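Local coordinates for uncharacterized protein (Parabacteroides distasonis, PDB 3LM3) that is of unknown function but is probably a glycoside hydrolase or a carbohydrate deacetylase, at residues R242-I247 and M263-I268; E248-W253 and M303-T308; N413-K418 and D430-E435. All coordinates share one frame; numbering follows the deposited sequence. Where two conformers were deposited one is given.

Interaction 1. Residues R242-I247 and M263-I268; sequences RGVGPI and MHTEAI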
ATOM      1  N   ARG A 242      -0.218  -7.608  -9.173  1.00  7.60           N
ATOM      2  CA  ARG A 242      -1.636  -7.893  -9.296  1.00  7.06           C
ATOM      3  C   ARG A 242      -2.361  -8.072  -7.947  1.00  6.72           C
ATOM      4  O   ARG A 242      -1.952  -8.870  -7.083  1.00  6.63           O
ATOM      5  CB  ARG A 242      -1.830  -9.132 -10.152  1.00  8.19           C
ATOM      6  CG  ARG A 242      -3.287  -9.458 -10.383  1.00  7.37           C
ATOM      7  CD  ARG A 242      -3.449 -10.369 -11.606  1.00  7.88           C
ATOM      8  NE  ARG A 242      -3.221  -9.613 -12.831  1.00  6.87           N
ATOM      9  CZ  ARG A 242      -2.220  -9.774 -13.701  1.00  7.36           C
ATOM     10  NH1 ARG A 242      -1.321 -10.740 -13.584  1.00  7.87           N
ATOM     11  NH2 ARG A 242      -2.119  -8.965 -14.749  1.00  7.35           N
ATOM     12  N   GLY A 243      -3.490  -7.368  -7.830  1.00  6.52           N
ATOM     13  CA  GLY A 243      -4.368  -7.477  -6.700  1.00  6.71           C
ATOM     14  C   GLY A 243      -5.601  -6.652  -6.934  1.00  7.78           C
ATOM     15  O   GLY A 243      -6.401  -6.986  -7.823  1.00  8.31           O
ATOM     16  N   VAL A 244      -5.756  -5.555  -6.194  1.00  6.92           N
ATOM     17  CA  VAL A 244      -6.871  -4.640  -6.406  1.00  7.38           C
ATOM     18  C   VAL A 244      -6.565  -3.465  -7.318  1.00  6.78           C
ATOM     19  O   VAL A 244      -7.482  -2.759  -7.726  1.00  8.46           O
ATOM     20  CB  VAL A 244      -7.464  -4.115  -5.079  1.00  6.91           C
ATOM     21  CG1 VAL A 244      -7.943  -5.270  -4.174  1.00  8.01           C
ATOM     22  CG2 VAL A 244      -6.452  -3.210  -4.366  1.00  7.48           C
ATOM     23  N   GLY A 245      -5.306  -3.280  -7.672  1.00  8.36           N
ATOM     24  CA  GLY A 245      -4.953  -2.144  -8.505  1.00  7.88           C
ATOM     25  C   GLY A 245      -5.580  -2.308  -9.889  1.00  9.20           C
ATOM     26  O   GLY A 245      -5.584  -3.411 -10.464  1.00  7.89           O
ATOM     27  N   PRO A 246      -6.109  -1.232 -10.481  1.00  9.37           N
ATOM     28  CA  PRO A 246      -6.798  -1.346 -11.744  1.00  8.51           C
ATOM     29  C   PRO A 246      -5.938  -1.680 -12.974  1.00  8.21           C
ATOM     30  O   PRO A 246      -6.441  -2.289 -13.907  1.00  8.71           O
ATOM     31  CB  PRO A 246      -7.440   0.050 -11.908  1.00 10.00           C
ATOM     32  CG  PRO A 246      -6.585   0.941 -11.081  1.00  9.82           C
ATOM     33  CD  PRO A 246      -6.234   0.121  -9.892  1.00  9.06           C
ATOM     34  N   ILE A 247      -4.665  -1.297 -12.978  1.00  7.53           N
ATOM     35  CA  ILE A 247      -3.803  -1.499 -14.158  0.50  8.41           C
ATOM     36  C   ILE A 247      -3.728  -2.976 -14.544  1.00  8.15           C
ATOM     37  O   ILE A 247      -3.894  -3.349 -15.719  1.00  8.34           O
ATOM     38  CB  ILE A 247      -2.395  -0.920 -13.924  0.50  9.05           C
ATOM     39  CG1 ILE A 247      -2.464   0.618 -13.938  0.50 11.45           C
ATOM     40  CG2 ILE A 247      -1.378  -1.452 -14.963  0.50  9.43           C
ATOM     41  CD1 ILE A 247      -2.927   1.243 -15.270  0.50 11.51           C
HETATM   42  N   MSE A 263     -12.338  -8.570  -6.777  1.00  5.97           N
HETATM   43  CA  MSE A 263     -13.218  -9.109  -5.724  1.00  5.50           C
HETATM   44  C   MSE A 263     -12.541 -10.221  -4.952  1.00  6.56           C
HETATM   45  O   MSE A 263     -12.640 -10.277  -3.717  1.00  7.27           O
HETATM   46  CB  MSE A 263     -14.542  -9.601  -6.305  1.00  8.18           C
HETATM   47  CG  MSE A 263     -15.393  -8.484  -6.947  1.00  7.88           C
HETATM   48 SE   MSE A 263     -16.038  -7.095  -5.747  0.75  8.38          SE
HETATM   49  CE  MSE A 263     -14.651  -5.776  -6.105  1.00 12.30           C
ATOM     50  N   HIS A 264     -11.856 -11.125  -5.660  1.00  6.84           N
ATOM     51  CA  HIS A 264     -11.142 -12.220  -5.019  1.00  6.20           C
ATOM     52  C   HIS A 264     -10.105 -11.691  -4.025  1.00  5.96           C
ATOM     53  O   HIS A 264      -9.974 -12.179  -2.897  1.00  6.60           O
ATOM     54  CB  HIS A 264     -10.437 -13.074  -6.076  1.00  5.79           C
ATOM     55  CG  HIS A 264      -9.495 -14.081  -5.501  1.00  6.90           C
ATOM     56  ND1 HIS A 264      -9.927 -15.307  -5.053  1.00  9.23           N
ATOM     57  CD2 HIS A 264      -8.158 -14.030  -5.264  1.00  8.74           C
ATOM     58  CE1 HIS A 264      -8.890 -15.982  -4.587  1.00  8.99           C
ATOM     59  NE2 HIS A 264      -7.812 -15.219  -4.676  1.00  8.88           N
ATOM     60  N   THR A 265      -9.343 -10.690  -4.468  1.00  6.34           N
ATOM     61  CA  THR A 265      -8.308 -10.122  -3.623  1.00  6.22           C
ATOM     62  C   THR A 265      -8.919  -9.448  -2.414  1.00  6.90           C
ATOM     63  O   THR A 265      -8.420  -9.625  -1.278  1.00  6.95           O
ATOM     64  CB  THR A 265      -7.413  -9.181  -4.415  1.00  6.61           C
ATOM     65  OG1 THR A 265      -6.806  -9.897  -5.516  1.00  7.79           O
ATOM     66  CG2 THR A 265      -6.322  -8.596  -3.542  1.00  6.76           C
ATOM     67  N   GLU A 266     -10.016  -8.720  -2.613  1.00  6.23           N
ATOM     68  CA  GLU A 266     -10.696  -8.139  -1.449  1.00  6.14           C
ATOM     69  C   GLU A 266     -11.201  -9.186  -0.487  1.00  6.77           C
ATOM     70  O   GLU A 266     -11.176  -8.989   0.730  1.00  7.43           O
ATOM     71  CB  GLU A 266     -11.826  -7.203  -1.850  1.00  6.08           C
ATOM     72  CG  GLU A 266     -11.338  -6.002  -2.581  1.00  7.42           C
ATOM     73  CD  GLU A 266     -12.401  -4.961  -2.746  1.00  8.63           C
ATOM     74  OE1 GLU A 266     -13.589  -5.321  -3.026  1.00  8.32           O
ATOM     75  OE2 GLU A 266     -12.087  -3.770  -2.612  1.00  8.70           O
ATOM     76  N   ALA A 267     -11.660 -10.330  -1.013  1.00  6.83           N
ATOM     77  CA  ALA A 267     -12.214 -11.381  -0.160  1.00  7.03           C
ATOM     78  C   ALA A 267     -11.163 -12.001   0.781  1.00  7.63           C
ATOM     79  O   ALA A 267     -11.515 -12.496   1.846  1.00  8.02           O
ATOM     80  CB  ALA A 267     -12.888 -12.464  -0.996  1.00  7.84           C
ATOM     81  N   ILE A 268      -9.883 -11.935   0.418  1.00  7.63           N
ATOM     82  CA  ILE A 268      -8.824 -12.348   1.331  1.00  7.26           C
ATOM     83  C   ILE A 268      -8.963 -11.623   2.672  1.00  6.65           C
ATOM     84  O   ILE A 268      -8.741 -12.185   3.761  1.00  7.84           O
ATOM     85  CB  ILE A 268      -7.428 -12.038   0.745  1.00  7.06           C
ATOM     86  CG1 ILE A 268      -7.221 -12.768  -0.578  1.00  7.23           C
ATOM     87  CG2 ILE A 268      -6.272 -12.341   1.743  1.00  8.97           C
ATOM     88  CD1 ILE A 268      -5.913 -12.314  -1.328  1.00  9.07           C
TER
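Thr265 lays its side chain against the backbone of Gly243 and a methyl group of Val244, and these van der Waals contacts carry most of the interface. Its OG1 comes to 3.6 Å from Gly243 CA, while its CG2, turned anti to the backbone N, lies 3.8 Å from Val244 CG1. That same CG1 also meets the aliphatic part of Glu266, 3.8 Å from CG, and thus sits between two consecutive side chains of the helix. Val244 and Glu266 cross at about a right angle, and only the CG1 methyl and the CG methylene meet. The backbones come close at this point, with Gly243 CA 5.7 Å from Thr265 CA.

In the second shell, Thr265 OG1 is hydrogen-bonded to Glu261 O one turn earlier, which is consistent with a fixed chi1. With an alanine here, OG1 and CG2 are gone, which would probably leave a gap beside Val244 CG1 and Gly243 CA and take a bond from Glu261 O. The carboxylate of Glu266 is gripped at both oxygens, OE1 by Thr310 OG1 and OE2 by Trp306 NE1, which would limit the movement of its CG. All four touching residues are buried. The 242-247 loop touches both helix 255-277 and strand 280-287, whose Val282 meets Val244 and Glu266 alike; Val244 O is hydrogen-bonded to Asn284 ND2 of the strand, and helix 296-313 supplies Thr310 and Trp306.

Interaction 2. Residues E248-W253 and M303-T308; sequences ETYKGW and MKMWVT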
ATOM      1  N   GLU A 248      -3.486  -3.825 -13.548  1.00  8.30           N
ATOM      2  CA  GLU A 248      -3.251  -5.250 -13.783  1.00  7.68           C
ATOM      3  C   GLU A 248      -4.524  -6.082 -13.823  1.00  8.06           C
ATOM      4  O   GLU A 248      -4.469  -7.308 -14.020  1.00  8.15           O
ATOM      5  CB  GLU A 248      -2.302  -5.809 -12.719  1.00  8.36           C
ATOM      6  CG  GLU A 248      -0.961  -5.136 -12.667  1.00  9.07           C
ATOM      7  CD  GLU A 248      -0.903  -3.825 -11.923  1.00 12.63           C
ATOM      8  OE1 GLU A 248      -1.867  -3.462 -11.232  1.00 11.64           O
ATOM      9  OE2 GLU A 248       0.161  -3.149 -12.061  1.00 13.84           O
ATOM     10  N   THR A 249      -5.675  -5.427 -13.639  1.00  6.50           N
ATOM     11  CA  THR A 249      -6.956  -6.122 -13.543  1.00  6.57           C
ATOM     12  C   THR A 249      -7.966  -5.517 -14.519  1.00  7.13           C
ATOM     13  O   THR A 249      -8.048  -5.942 -15.668  1.00  7.64           O
ATOM     14  CB  THR A 249      -7.488  -6.149 -12.082  1.00  7.13           C
ATOM     15  OG1 THR A 249      -7.654  -4.803 -11.583  1.00  7.85           O
ATOM     16  CG2 THR A 249      -6.535  -6.933 -11.189  1.00  8.71           C
ATOM     17  N   TYR A 250      -8.724  -4.507 -14.094  1.00  7.66           N
ATOM     18  CA  TYR A 250      -9.690  -3.870 -14.974  1.00  7.31           C
ATOM     19  C   TYR A 250      -9.123  -3.494 -16.355  1.00  7.67           C
ATOM     20  O   TYR A 250      -9.750  -3.780 -17.387  1.00  9.67           O
ATOM     21  CB  TYR A 250     -10.272  -2.613 -14.313  1.00  7.29           C
ATOM     22  CG  TYR A 250     -11.147  -2.930 -13.128  1.00  7.43           C
ATOM     23  CD1 TYR A 250     -12.391  -3.512 -13.297  1.00  7.62           C
ATOM     24  CD2 TYR A 250     -10.751  -2.620 -11.833  1.00  7.13           C
ATOM     25  CE1 TYR A 250     -13.179  -3.825 -12.203  1.00  7.51           C
ATOM     26  CE2 TYR A 250     -11.566  -2.934 -10.718  1.00  8.06           C
ATOM     27  CZ  TYR A 250     -12.765  -3.523 -10.907  1.00  7.73           C
ATOM     28  OH  TYR A 250     -13.507  -3.850  -9.793  1.00  9.22           O
ATOM     29  N   LYS A 251      -7.950  -2.876 -16.381  1.00  7.50           N
ATOM     30  CA  LYS A 251      -7.326  -2.453 -17.644  1.00  8.07           C
ATOM     31  C   LYS A 251      -6.698  -3.661 -18.345  1.00  7.57           C
ATOM     32  O   LYS A 251      -7.078  -3.989 -19.453  1.00 10.30           O
ATOM     33  CB  LYS A 251      -6.335  -1.335 -17.380  1.00  9.34           C
ATOM     34  CG  LYS A 251      -5.852  -0.581 -18.609  1.00 11.19           C
ATOM     35  CD  LYS A 251      -4.804  -1.307 -19.398  1.00 12.47           C
ATOM     36  CE  LYS A 251      -3.462  -1.484 -18.710  1.00 15.21           C
ATOM     37  NZ  LYS A 251      -2.427  -2.004 -19.706  1.00 15.88           N
ATOM     38  N   GLY A 252      -5.764  -4.343 -17.685  1.00  8.56           N
ATOM     39  CA  GLY A 252      -5.049  -5.439 -18.343  1.00 10.02           C
ATOM     40  C   GLY A 252      -5.875  -6.631 -18.782  1.00  9.63           C
ATOM     41  O   GLY A 252      -5.597  -7.262 -19.824  1.00  9.45           O
ATOM     42  N   TRP A 253      -6.908  -6.958 -18.002  1.00  8.95           N
ATOM     43  CA  TRP A 253      -7.738  -8.108 -18.318  1.00  8.73           C
ATOM     44  C   TRP A 253      -9.084  -7.735 -18.942  1.00 10.52           C
ATOM     45  O   TRP A 253      -9.820  -8.621 -19.348  1.00 11.12           O
ATOM     46  CB  TRP A 253      -8.004  -8.900 -17.053  1.00  9.81           C
ATOM     47  CG  TRP A 253      -6.829  -9.572 -16.429  1.00  7.82           C
ATOM     48  CD1 TRP A 253      -5.498  -9.447 -16.756  1.00  8.25           C
ATOM     49  CD2 TRP A 253      -6.881 -10.510 -15.354  1.00  7.59           C
ATOM     50  NE1 TRP A 253      -4.746 -10.278 -15.985  1.00 10.19           N
ATOM     51  CE2 TRP A 253      -5.570 -10.923 -15.094  1.00  7.38           C
ATOM     52  CE3 TRP A 253      -7.925 -11.059 -14.603  1.00  8.99           C
ATOM     53  CZ2 TRP A 253      -5.265 -11.855 -14.118  1.00  8.20           C
ATOM     54  CZ3 TRP A 253      -7.626 -11.989 -13.635  1.00  9.88           C
ATOM     55  CH2 TRP A 253      -6.314 -12.367 -13.380  1.00  7.83           C
HETATM   56  N   MSE A 303     -14.160   2.046 -11.952  1.00  7.36           N
HETATM   57  CA  MSE A 303     -14.306   2.577 -10.592  1.00  7.39           C
HETATM   58  C   MSE A 303     -15.690   2.269 -10.051  1.00  7.42           C
HETATM   59  O   MSE A 303     -15.827   1.823  -8.919  1.00  7.49           O
HETATM   60  CB  MSE A 303     -14.099   4.088 -10.629  1.00  8.68           C
HETATM   61  CG  MSE A 303     -14.341   4.802  -9.308  1.00  7.87           C
HETATM   62 SE   MSE A 303     -13.045   4.374  -7.911  0.75  9.35          SE
HETATM   63  CE  MSE A 303     -11.585   5.511  -8.510  1.00 13.33           C
ATOM     64  N   LYS A 304     -16.731   2.522 -10.847  1.00  7.46           N
ATOM     65  CA  LYS A 304     -18.101   2.226 -10.442  0.50  8.96           C
ATOM     66  C   LYS A 304     -18.263   0.736 -10.117  1.00  8.54           C
ATOM     67  O   LYS A 304     -18.913   0.363  -9.130  1.00  9.37           O
ATOM     68  CB  LYS A 304     -19.099   2.628 -11.548  0.50 10.30           C
ATOM     69  CG  LYS A 304     -19.205   4.119 -11.817  0.50 14.26           C
ATOM     70  CD  LYS A 304     -20.146   4.413 -13.009  0.50 13.95           C
ATOM     71  CE  LYS A 304     -20.187   5.911 -13.353  0.50 16.67           C
ATOM     72  NZ  LYS A 304     -21.002   6.183 -14.578  0.50 20.08           N
HETATM   73  N   MSE A 305     -17.684  -0.123 -10.951  1.00  7.33           N
HETATM   74  CA  MSE A 305     -17.814  -1.548 -10.779  0.50  7.99           C
HETATM   75  C   MSE A 305     -17.162  -2.000  -9.455  1.00  7.83           C
HETATM   76  O   MSE A 305     -17.733  -2.776  -8.670  1.00  7.51           O
HETATM   77  CB  MSE A 305     -17.149  -2.239 -11.966  0.50 11.22           C
HETATM   78  CG  MSE A 305     -17.624  -3.603 -12.193  0.50  7.84           C
HETATM   79 SE   MSE A 305     -16.864  -4.349 -13.792  0.38 12.12          SE
HETATM   80  CE  MSE A 305     -18.214  -3.717 -15.054  0.50 17.37           C
ATOM     81  N   TRP A 306     -15.950  -1.492  -9.225  1.00  7.00           N
ATOM     82  CA  TRP A 306     -15.205  -1.807  -8.043  1.00  6.76           C
ATOM     83  C   TRP A 306     -15.985  -1.428  -6.785  1.00  6.93           C
ATOM     84  O   TRP A 306     -16.190  -2.255  -5.875  1.00  7.94           O
ATOM     85  CB  TRP A 306     -13.847  -1.087  -8.079  1.00  6.75           C
ATOM     86  CG  TRP A 306     -13.057  -1.254  -6.784  1.00  7.40           C
ATOM     87  CD1 TRP A 306     -12.909  -2.397  -6.013  1.00  7.46           C
ATOM     88  CD2 TRP A 306     -12.301  -0.236  -6.135  1.00  6.48           C
ATOM     89  NE1 TRP A 306     -12.118  -2.130  -4.937  1.00  8.37           N
ATOM     90  CE2 TRP A 306     -11.740  -0.804  -4.966  1.00  7.65           C
ATOM     91  CE3 TRP A 306     -12.076   1.120  -6.411  1.00  7.26           C
ATOM     92  CZ2 TRP A 306     -10.936  -0.074  -4.095  1.00  8.12           C
ATOM     93  CZ3 TRP A 306     -11.283   1.838  -5.534  1.00  9.70           C
ATOM     94  CH2 TRP A 306     -10.749   1.252  -4.380  1.00  9.44           C
ATOM     95  N   VAL A 307     -16.425  -0.178  -6.705  1.00  7.06           N
ATOM     96  CA  VAL A 307     -17.130   0.293  -5.505  1.00  6.70           C
ATOM     97  C   VAL A 307     -18.461  -0.416  -5.353  1.00  7.54           C
ATOM     98  O   VAL A 307     -18.775  -0.924  -4.275  1.00  7.82           O
ATOM     99  CB  VAL A 307     -17.300   1.814  -5.576  1.00  7.82           C
ATOM    100  CG1 VAL A 307     -18.238   2.340  -4.451  1.00  8.72           C
ATOM    101  CG2 VAL A 307     -15.919   2.508  -5.523  1.00  8.70           C
ATOM    102  N   THR A 308     -19.244  -0.476  -6.421  1.00  7.98           N
ATOM    103  CA  THR A 308     -20.552  -1.108  -6.360  0.50  7.86           C
ATOM    104  C   THR A 308     -20.453  -2.585  -6.002  1.00  8.45           C
ATOM    105  O   THR A 308     -21.236  -3.091  -5.208  1.00  8.52           O
ATOM    106  CB  THR A 308     -21.286  -0.986  -7.698  0.50  8.06           C
ATOM    107  OG1 THR A 308     -21.577   0.398  -7.955  0.50  9.01           O
ATOM    108  CG2 THR A 308     -22.585  -1.789  -7.667  0.50  6.45           C
TER
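Tyr250 reaches from helix 247-253 to Met305 and Trp306 of helix 296-313, and its ring and hydroxyl make every side-chain contact between the two segments. The helix backbones stay well apart, the nearest CA atoms, those of Tyr250 and Met303, being 9.1 Å from each other. With CG anti to the carbonyl carbon (chi1 -68°), the Tyr250 ring extends toward helix 296-313.

The first kind of contact is Met-aromatic. Met305 is a selenomethionine, and its SE approaches Tyr250 CE1 to 4.0 Å at the ring edge, 77° off the ring normal and 5.3 Å from the ring centroid. This residue lies toward the margin of the contact and was modelled in two conformers, so the selenium position described is one of two.

The second kind is apolar. Trp306 CB lies 3.9 Å from Tyr250 CZ, and the two side chains cross at about a right angle. The selenium and this CB thus approach different parts of the tyrosine ring. Both helices belong to the DUF3863 region, of the GH_CE clan; helix 296-313 packs on its parallel sheet, with Trp306 touching Val23 and Leu25 of strand 21-29.

The two polar side-chain ends find partners outside the segments: Tyr250 OH is hydrogen-bonded to His259 ND1, and Trp306 NE1 to a carboxylate oxygen of Glu266. Tyr250 OH is also close to Trp306 CA (3.2 Å), but its approach to Trp306 N has a poor angle for bonding. Val262 of helix 255-277 touches both Tyr250 and Trp306, whose ring also meets that of Trp286 with the planes about 15° apart.

Interaction 3. Residues N413-K418 and D430-E435; sequences NKINQK and DKLEKE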
ATOM      1  N   ASN A 413      16.476 -11.488   5.118  1.00  9.50           N
ATOM      2  CA  ASN A 413      17.495 -12.212   5.851  1.00 10.33           C
ATOM      3  C   ASN A 413      17.358 -13.704   5.547  1.00  9.36           C
ATOM      4  O   ASN A 413      17.938 -14.145   4.560  1.00 10.62           O
ATOM      5  CB  ASN A 413      17.535 -11.833   7.344  1.00  9.43           C
ATOM      6  CG  ASN A 413      16.166 -11.725   7.984  1.00  9.01           C
ATOM      7  OD1 ASN A 413      15.444 -12.700   8.110  1.00  9.80           O
ATOM      8  ND2 ASN A 413      15.857 -10.528   8.482  1.00 11.61           N
ATOM      9  N   LYS A 414      16.558 -14.467   6.278  1.00  8.14           N
ATOM     10  CA  LYS A 414      16.623 -15.945   6.154  1.00  8.45           C
ATOM     11  C   LYS A 414      16.106 -16.496   4.803  1.00  7.22           C
ATOM     12  O   LYS A 414      16.867 -17.079   4.023  1.00  9.68           O
ATOM     13  CB  LYS A 414      15.908 -16.623   7.333  1.00 11.13           C
ATOM     14  CG  LYS A 414      16.429 -16.212   8.724  1.00 13.91           C
ATOM     15  CD  LYS A 414      17.972 -16.267   8.818  1.00 21.23           C
ATOM     16  CE  LYS A 414      18.496 -16.359  10.285  1.00 22.03           C
ATOM     17  NZ  LYS A 414      18.401 -17.739  10.876  1.00 25.38           N
ATOM     18  N   ILE A 415      14.816 -16.329   4.536  1.00  8.77           N
ATOM     19  CA  ILE A 415      14.182 -16.799   3.313  1.00  7.80           C
ATOM     20  C   ILE A 415      13.234 -15.698   2.822  1.00  6.27           C
ATOM     21  O   ILE A 415      12.403 -15.213   3.589  1.00  7.76           O
ATOM     22  CB  ILE A 415      13.366 -18.111   3.551  1.00  8.88           C
ATOM     23  CG1 ILE A 415      14.293 -19.222   4.106  1.00  9.03           C
ATOM     24  CG2 ILE A 415      12.683 -18.614   2.279  1.00  9.52           C
ATOM     25  CD1 ILE A 415      13.603 -20.543   4.368  1.00 11.55           C
ATOM     26  N   ASN A 416      13.342 -15.353   1.537  1.00  7.83           N
ATOM     27  CA  ASN A 416      12.483 -14.314   0.952  1.00  8.05           C
ATOM     28  C   ASN A 416      11.707 -14.867  -0.239  1.00  8.98           C
ATOM     29  O   ASN A 416      12.272 -15.551  -1.090  1.00  8.39           O
ATOM     30  CB  ASN A 416      13.311 -13.096   0.556  1.00  8.42           C
ATOM     31  CG  ASN A 416      12.527 -12.133  -0.298  1.00  8.14           C
ATOM     32  OD1 ASN A 416      12.543 -12.256  -1.525  1.00  9.84           O
ATOM     33  ND2 ASN A 416      11.772 -11.239   0.348  1.00  8.49           N
ATOM     34  N   GLN A 417      10.420 -14.513  -0.319  1.00  7.53           N
ATOM     35  CA  GLN A 417       9.487 -15.070  -1.314  1.00  7.57           C
ATOM     36  C   GLN A 417       9.893 -14.880  -2.762  1.00  8.78           C
ATOM     37  O   GLN A 417       9.505 -15.686  -3.597  1.00  9.34           O
ATOM     38  CB  GLN A 417       8.091 -14.505  -1.100  1.00  8.91           C
ATOM     39  CG  GLN A 417       7.971 -13.004  -1.393  1.00  7.40           C
ATOM     40  CD  GLN A 417       6.598 -12.443  -1.064  1.00  8.74           C
ATOM     41  OE1 GLN A 417       5.600 -13.165  -1.141  1.00  9.49           O
ATOM     42  NE2 GLN A 417       6.534 -11.142  -0.732  1.00  8.20           N
ATOM     43  N   LYS A 418      10.658 -13.833  -3.081  1.00  7.67           N
ATOM     44  CA  LYS A 418      11.029 -13.596  -4.464  1.00  7.96           C
ATOM     45  C   LYS A 418      11.978 -14.675  -4.994  1.00 10.79           C
ATOM     46  O   LYS A 418      12.130 -14.836  -6.211  1.00 12.56           O
ATOM     47  CB  LYS A 418      11.633 -12.198  -4.638  1.00  8.84           C
ATOM     48  CG  LYS A 418      10.783 -11.067  -4.086  1.00  8.98           C
ATOM     49  CD  LYS A 418       9.443 -10.883  -4.846  1.00  9.54           C
ATOM     50  CE  LYS A 418       8.587  -9.880  -4.154  1.00  9.98           C
ATOM     51  NZ  LYS A 418       7.329  -9.574  -4.937  1.00 11.04           N
ATOM     52  N   ASP A 430      10.430 -27.933   9.280  1.00  8.65           N
ATOM     53  CA  ASP A 430      11.355 -28.696  10.131  0.50  7.68           C
ATOM     54  C   ASP A 430      12.794 -28.712   9.609  1.00  8.59           C
ATOM     55  O   ASP A 430      13.660 -29.274  10.240  1.00  9.06           O
ATOM     56  CB  ASP A 430      10.843 -30.122  10.441  0.50  8.52           C
ATOM     57  CG  ASP A 430      10.834 -31.045   9.239  0.50  6.22           C
ATOM     58  OD1 ASP A 430      11.246 -30.653   8.132  0.50 11.43           O
ATOM     59  OD2 ASP A 430      10.387 -32.204   9.409  0.50 15.54           O
ATOM     60  N   LYS A 431      13.039 -28.052   8.469  1.00  7.84           N
ATOM     61  CA  LYS A 431      14.378 -27.834   7.948  1.00  7.80           C
ATOM     62  C   LYS A 431      14.988 -26.496   8.386  1.00  9.17           C
ATOM     63  O   LYS A 431      16.176 -26.264   8.177  1.00  9.22           O
ATOM     64  CB  LYS A 431      14.354 -27.851   6.414  1.00 10.37           C
ATOM     65  CG  LYS A 431      13.861 -29.096   5.798  1.00 15.65           C
ATOM     66  CD  LYS A 431      14.760 -30.248   6.113  1.00 11.57           C
ATOM     67  CE  LYS A 431      14.523 -31.403   5.183  1.00 22.66           C
ATOM     68  NZ  LYS A 431      13.126 -31.872   5.282  1.00 35.09           N
ATOM     69  N   LEU A 432      14.188 -25.614   8.981  1.00  7.72           N
ATOM     70  CA  LEU A 432      14.725 -24.376   9.524  1.00  8.78           C
ATOM     71  C   LEU A 432      15.638 -24.656  10.711  1.00 10.90           C
ATOM     72  O   LEU A 432      15.497 -25.655  11.401  1.00 11.91           O
ATOM     73  CB  LEU A 432      13.610 -23.418   9.948  1.00  9.01           C
ATOM     74  CG  LEU A 432      12.639 -23.015   8.840  1.00 10.78           C
ATOM     75  CD1 LEU A 432      11.625 -22.047   9.422  1.00  8.78           C
ATOM     76  CD2 LEU A 432      13.349 -22.389   7.611  1.00 11.39           C
ATOM     77  N   GLU A 433      16.570 -23.748  10.941  1.00 15.48           N
ATOM     78  CA  GLU A 433      17.445 -23.831  12.110  1.00 15.67           C
ATOM     79  C   GLU A 433      16.638 -23.814  13.410  1.00 17.74           C
ATOM     80  O   GLU A 433      15.569 -23.216  13.488  1.00 15.36           O
ATOM     81  CB  GLU A 433      18.444 -22.675  12.111  1.00 20.92           C
ATOM     82  CG  GLU A 433      19.316 -22.589  10.854  1.00 27.16           C
ATOM     83  CD  GLU A 433      20.140 -21.313  10.800  1.00 42.02           C
ATOM     84  OE1 GLU A 433      20.787 -20.986  11.819  1.00 49.70           O
ATOM     85  OE2 GLU A 433      20.133 -20.632   9.741  1.00 47.13           O
ATOM     86  N   LYS A 434      17.168 -24.441  14.457  1.00 17.55           N
ATOM     87  CA  LYS A 434      16.407 -24.640  15.701  1.00 18.39           C
ATOM     88  C   LYS A 434      15.862 -23.319  16.275  1.00 19.44           C
ATOM     89  O   LYS A 434      14.733 -23.262  16.793  1.00 18.37           O
ATOM     90  CB  LYS A 434      17.292 -25.352  16.746  1.00 20.13           C
ATOM     91  CG  LYS A 434      16.631 -25.632  18.109  1.00 24.51           C
ATOM     92  CD  LYS A 434      15.277 -26.334  17.985  1.00 31.96           C
ATOM     93  CE  LYS A 434      14.778 -26.830  19.347  1.00 36.71           C
ATOM     94  NZ  LYS A 434      14.965 -25.905  20.499  1.00 38.65           N
ATOM     95  N   GLU A 435      16.676 -22.286  16.160  1.00 16.03           N
ATOM     96  CA  GLU A 435      16.392 -20.986  16.759  1.00 20.69           C
ATOM     97  C   GLU A 435      15.220 -20.359  16.040  1.00 18.68           C
ATOM     98  O   GLU A 435      14.433 -19.622  16.646  1.00 18.98           O
ATOM     99  CB  GLU A 435      17.596 -20.045  16.641  1.00 21.50           C
ATOM    100  CG  GLU A 435      18.151 -19.842  15.224  1.00 30.08           C
ATOM    101  CD  GLU A 435      19.194 -18.732  15.135  1.00 42.41           C
ATOM    102  OE1 GLU A 435      19.862 -18.449  16.159  1.00 53.81           O
ATOM    103  OE2 GLU A 435      19.347 -18.142  14.034  1.00 45.66           O
TER
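Lys414 joins Glu433 and Glu435 in a salt-bridge network that ties the 413-418 loop to the start of helix 434-443, with Glu433 at the N-cap position. From CB, which points toward the opposite segment, the lysine chain sets out with CG anti to the carbonyl carbon (chi1 -56°). It bends at chi2, runs extended through chi3, and bends again at chi4. On the way the side chain touches Phe387 of strand 383-389, and its meeting with 430-435 is left to NZ. The tip does the bonding. NZ stands 3.6 Å from Glu433 OE2 and 3.3 Å from Glu435 OE2, the latter also a weak hydrogen bond, and both glutamates meet the lysine chain at about a right angle. The strongest partner of NZ lies just beyond the segment: Asp436 OD2, with which it forms a further salt bridge. Three carboxylates round one ammonium group would be expected to stabilise its positive charge, although both glutamates are exposed and solvent probably weakens the effect.

At the base of the lysine, the backbone N of Lys414 is hydrogen-bonded to Asn413 OD1 at 2.8 Å. Further along, Asn416 OD1 accepts from Lys418 N, an Asx turn.

Beside this polar group lies an apolar one. Ile415 is buried against Val384 and Val427, and its chain stays extended to CD1 (chi2 180°), the atom that meets Leu432 CD2 at 3.7 Å.

In the fold
Along the chain, the loop that ends at Pro246 runs straight into helix 247-253, so the first segments of interactions 1 and 2 are continuous. Interaction 1 closes a short connection, almost all helix, when 263-268 of helix 255-277 returns to the loop. Interaction 2 closes a longer one at 303-308, after strand 280-287 has been traversed. The two cross, because their segments alternate, and they touch: Arg242 NE lies 2.9 Å from Glu248 O, a probable hydrogen bond. Together they tie three helices and a loop beside the parallel sheet. Interaction 3 follows in series within the DUF3864 range, its centre about 28 Å from that of interaction 1, and joins the C-terminal helix to the loop after strand 383-389.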